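Local coordinates for protein Mannose/sialic acid-binding lectin (Polygonatum cyrtonema, PDB 3A0C) that binds mannose, and probably sialic acid, as an anti-HIV plant lectin with a bulb-type lectin domain, at the interface of chains A and B. Coordinates in Å, arbitrary orientation; residue numbers count along the deposited sequence, not the author numbering. Chains: chain A/B, Mannose/sialic acid-binding lectin.

Contact 1: the interface of chains A and B. Residues chain A 5, 84-86, 88, 98-99; chain B 86, 88, 98-99.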
# COMPACT_ATOMS: atom_id res chain seq x y z
N SER A 5 3.04 -5.36 -4.31
CA SER A 5 1.89 -5.50 -5.20
C SER A 5 1.95 -6.68 -6.16
O SER A 5 3.02 -7.08 -6.61
CB SER A 5 1.68 -4.20 -5.97
OG SER A 5 2.81 -3.88 -6.75
N HIS A 84 -5.46 -7.12 -9.84
CA HIS A 84 -4.21 -6.69 -9.23
C HIS A 84 -4.51 -6.29 -7.78
O HIS A 84 -5.49 -5.61 -7.52
CB HIS A 84 -3.60 -5.51 -9.99
CG HIS A 84 -2.93 -5.90 -11.28
ND1 HIS A 84 -1.81 -6.70 -11.33
CD2 HIS A 84 -3.26 -5.64 -12.57
CE1 HIS A 84 -1.47 -6.91 -12.59
NE2 HIS A 84 -2.33 -6.28 -13.36
N TYR A 85 -3.67 -6.75 -6.85
CA TYR A 85 -3.83 -6.49 -5.43
C TYR A 85 -2.54 -5.97 -4.82
O TYR A 85 -1.50 -5.91 -5.49
CB TYR A 85 -4.25 -7.77 -4.69
CG TYR A 85 -5.58 -8.32 -5.14
CD1 TYR A 85 -5.73 -8.88 -6.42
CD2 TYR A 85 -6.70 -8.24 -4.32
CE1 TYR A 85 -6.98 -9.36 -6.86
CE2 TYR A 85 -7.95 -8.72 -4.74
CZ TYR A 85 -8.08 -9.27 -6.01
OH TYR A 85 -9.31 -9.73 -6.44
N VAL A 86 -2.59 -5.63 -3.53
CA VAL A 86 -1.43 -5.09 -2.85
C VAL A 86 -1.42 -5.54 -1.38
O VAL A 86 -2.47 -5.67 -0.76
CB VAL A 86 -1.42 -3.51 -2.93
CG1 VAL A 86 -2.57 -2.91 -2.09
CG2 VAL A 86 -0.07 -2.95 -2.48
N VAL A 88 -0.07 -4.41 2.19
CA VAL A 88 0.44 -3.21 2.86
C VAL A 88 0.75 -3.34 4.36
O VAL A 88 -0.10 -3.75 5.16
CB VAL A 88 -0.59 -2.01 2.66
CG1 VAL A 88 -0.09 -0.73 3.34
CG2 VAL A 88 -0.82 -1.77 1.19
N TYR A 98 -5.22 -5.51 -0.12
CA TYR A 98 -6.33 -4.77 -0.72
C TYR A 98 -6.44 -5.09 -2.21
O TYR A 98 -5.45 -5.45 -2.85
CB TYR A 98 -6.15 -3.25 -0.58
CG TYR A 98 -6.14 -2.70 0.84
CD1 TYR A 98 -4.94 -2.52 1.54
CD2 TYR A 98 -7.32 -2.26 1.44
CE1 TYR A 98 -4.91 -1.91 2.78
CE2 TYR A 98 -7.31 -1.65 2.68
CZ TYR A 98 -6.11 -1.47 3.35
OH TYR A 98 -6.09 -0.82 4.55
N GLY A 99 -7.64 -4.94 -2.76
CA GLY A 99 -7.85 -5.20 -4.17
C GLY A 99 -9.31 -5.49 -4.49
O GLY A 99 -10.10 -5.77 -3.58
N VAL B 86 -6.88 1.59 0.10
CA VAL B 86 -5.53 2.12 0.26
C VAL B 86 -5.05 2.83 -1.03
O VAL B 86 -5.42 2.45 -2.14
CB VAL B 86 -4.51 0.96 0.64
CG1 VAL B 86 -4.33 -0.00 -0.54
CG2 VAL B 86 -3.17 1.54 1.08
N VAL B 88 -1.71 3.67 -3.02
CA VAL B 88 -0.30 3.27 -3.07
C VAL B 88 0.59 3.88 -4.17
O VAL B 88 0.32 3.73 -5.37
CB VAL B 88 -0.16 1.72 -3.19
CG1 VAL B 88 1.30 1.32 -3.14
CG2 VAL B 88 -0.92 1.04 -2.06
N TYR B 98 -6.49 0.68 -4.16
CA TYR B 98 -6.94 -0.72 -4.09
C TYR B 98 -7.99 -0.89 -2.99
O TYR B 98 -8.01 -0.14 -2.02
CB TYR B 98 -5.78 -1.66 -3.77
CG TYR B 98 -4.68 -1.75 -4.80
CD1 TYR B 98 -3.54 -0.96 -4.70
CD2 TYR B 98 -4.75 -2.69 -5.82
CE1 TYR B 98 -2.48 -1.11 -5.60
CE2 TYR B 98 -3.69 -2.85 -6.73
CZ TYR B 98 -2.56 -2.06 -6.61
OH TYR B 98 -1.52 -2.25 -7.50
N GLY B 99 -8.85 -1.89 -3.14
CA GLY B 99 -9.88 -2.15 -2.15
C GLY B 99 -11.05 -2.94 -2.70
O GLY B 99 -11.18 -3.04 -3.92
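A:Val86 lies over the ring of B:Tyr98, and B:Val86 over that of A:Tyr98, a pair of twin CH-pi contacts about the two-fold axis of the two-chain assembly of this beta-prism II lectin. In each, the valine CB stands above one face, toward the rim; for B:Val86 it sits 3.7 Å from the centroid of the A:Tyr98 ring. The CG1 branch presses inward, toward the root of the ring, with B:Val86 CG1 3.3 Å from A:Tyr98 CD1. It gets there because CG1 lies between the backbone N and the carbonyl carbon (chi1 69°), which leaves CG2 anti to the N.

Aliphatic contacts fill the space about the axis. The two tyrosine CB atoms, A:Tyr98 CB and B:Tyr98 CB, approach to 3.6 Å, and the CG1 methyls of A:Val86 and B:Val86 to 3.7 Å. A:Val88 CG2 reaches B:Val86 CG2 tip to tip at 4.1 Å.

The backbone carbonyl oxygen A:His84 O lies in the plane of the B:Tyr98 ring, 3.4 Å from its CE2, the C=O bond running across the edge and not aimed at it. The hydroxyl tip ends near A:Ser5, B:Tyr98 OH lying 4.0 Å from its CB.

One polar approach looks unfavourable: the carbonyl oxygens A:Gly99 O and B:Gly99 O come within 3.0 Å, and since both can only accept, the pair is best read as a clash.

Contact 2: the interface of chains A and B. Residues chain A 104-108; chain B 34, 93-95.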
# COMPACT_ATOMS: atom_id res chain seq x y z
N ALA A 104 -5.99 4.40 -10.89
CA ALA A 104 -4.53 4.56 -11.00
C ALA A 104 -4.24 5.83 -11.80
O ALA A 104 -5.09 6.29 -12.57
CB ALA A 104 -3.91 3.35 -11.70
N THR A 105 -3.05 6.39 -11.61
CA THR A 105 -2.68 7.61 -12.32
C THR A 105 -2.20 7.30 -13.74
O THR A 105 -2.35 8.12 -14.65
CB THR A 105 -1.57 8.38 -11.57
OG1 THR A 105 -0.50 7.47 -11.25
CG2 THR A 105 -2.11 9.00 -10.30
N GLY A 106 -1.65 6.11 -13.94
CA GLY A 106 -1.16 5.76 -15.25
C GLY A 106 0.24 6.32 -15.42
O GLY A 106 0.80 6.32 -16.52
N SER A 107 0.79 6.82 -14.32
CA SER A 107 2.14 7.38 -14.31
C SER A 107 3.19 6.25 -14.34
O SER A 107 4.38 6.52 -14.48
CB SER A 107 2.35 8.29 -13.08
OG SER A 107 1.98 7.67 -11.86
N GLY A 108 2.71 5.01 -14.24
CA GLY A 108 3.58 3.84 -14.27
C GLY A 108 2.82 2.77 -15.01
O GLY A 108 1.68 3.02 -15.39
N LEU B 34 2.67 14.41 -8.44
CA LEU B 34 3.64 13.32 -8.35
C LEU B 34 4.95 13.75 -8.97
O LEU B 34 5.00 14.06 -10.16
CB LEU B 34 3.12 12.09 -9.10
CG LEU B 34 4.09 10.92 -9.29
CD1 LEU B 34 4.59 10.42 -7.94
CD2 LEU B 34 3.39 9.79 -10.05
N ARG B 93 6.23 3.65 -10.31
CA ARG B 93 5.77 5.02 -10.40
C ARG B 93 4.29 5.25 -10.61
O ARG B 93 3.86 6.40 -10.73
CB ARG B 93 6.57 5.78 -11.47
CG ARG B 93 6.83 7.24 -11.12
CD ARG B 93 7.52 7.95 -12.25
NE ARG B 93 6.70 7.97 -13.46
CZ ARG B 93 7.07 8.54 -14.60
NH1 ARG B 93 8.25 9.14 -14.72
NH2 ARG B 93 6.25 8.50 -15.64
N ASN B 94 3.49 4.19 -10.64
CA ASN B 94 2.05 4.34 -10.81
C ASN B 94 1.41 4.52 -9.43
O ASN B 94 1.80 3.86 -8.48
CB ASN B 94 1.48 3.11 -11.51
CG ASN B 94 0.07 3.32 -12.04
OD1 ASN B 94 -0.46 4.44 -12.03
ND2 ASN B 94 -0.55 2.25 -12.52
N VAL B 95 0.45 5.42 -9.31
CA VAL B 95 -0.22 5.64 -8.03
C VAL B 95 -1.60 4.99 -8.13
O VAL B 95 -2.43 5.41 -8.92
CB VAL B 95 -0.37 7.13 -7.72
CG1 VAL B 95 -1.25 7.33 -6.50
CG2 VAL B 95 0.98 7.75 -7.51
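The C-terminal segment of chain A, from the end of strand 101-104 through the loop 105-108, lies against the turn at B:Arg93 and B:Asn94 and the start of strand 95-98 of chain B, with B:Leu34 of strand 32-36 beside it.

A:Thr105 and B:Val95 pair through both backbone and side chain. The amide A:Thr105 N donates to B:Val95 O, while the hydroxyl A:Thr105 OG1 accepts from B:Val95 N at 3.0 Å, a fairly straight bond (162° at H). OG1 stands between its own backbone N and carbonyl carbon (chi1 50°), which turns CG2 to pack on B:Val95 CB at 3.6 Å.

The same hydroxyl donates to the amide oxygen B:Asn94 OD1 at 3.1 Å, in the carbonyl plane. A second donor, A:Gly106 N, reaches OD1 at 2.8 Å from above that plane, so two bonds from chain A hold the carboxamide. On the same side as A:Gly106 N, A:Gly108 CA packs on B:Asn94 CB; A:Ala104 CB comes from the other side.

A:Ser107 is gripped at both ends. Its hydroxyl OG gives a very short bond, 2.5 Å, to B:Arg93 O and also pairs with A:Thr105 OG1 at 2.6 Å. Each hydroxyl has one hydrogen, so that pair forms only if one gives up its bond to chain B; the hydrogens may be shared between alternatives. Its carbonyl oxygen meets the guanidinium edge side-on: B:Arg93 NE at 2.9 Å and NH2 both donate to A:Ser107 O. The arginine bends at chi3 (62°) to bring this edge round. B:Leu34 CD2 backs A:Ser107 CB.

The last residues of chain A thus reach away from the body of A and lie along the strand 95-98 side of chain B's beta-prism II fold.

Contact 1 and contact 2 lie about 14 Å apart, measured between the centres of their C-alpha atoms, and belong to one two-fold interface, so contact 2 has a twin with the chains exchanged. Strand 95-98 of chain B joins them: its first residue, B:Val95, takes part in contact 2 and its last, B:Tyr98, in contact 1. In chain A, strand 101-104 follows closely after A:Gly99 and carries the chain from the axis to the partner. Contact 1 is largely apolar and contact 2 rich in hydrogen bonds. This reciprocal exchange of C-terminal segments suggests a genuine dimer, as in related bulb lectins.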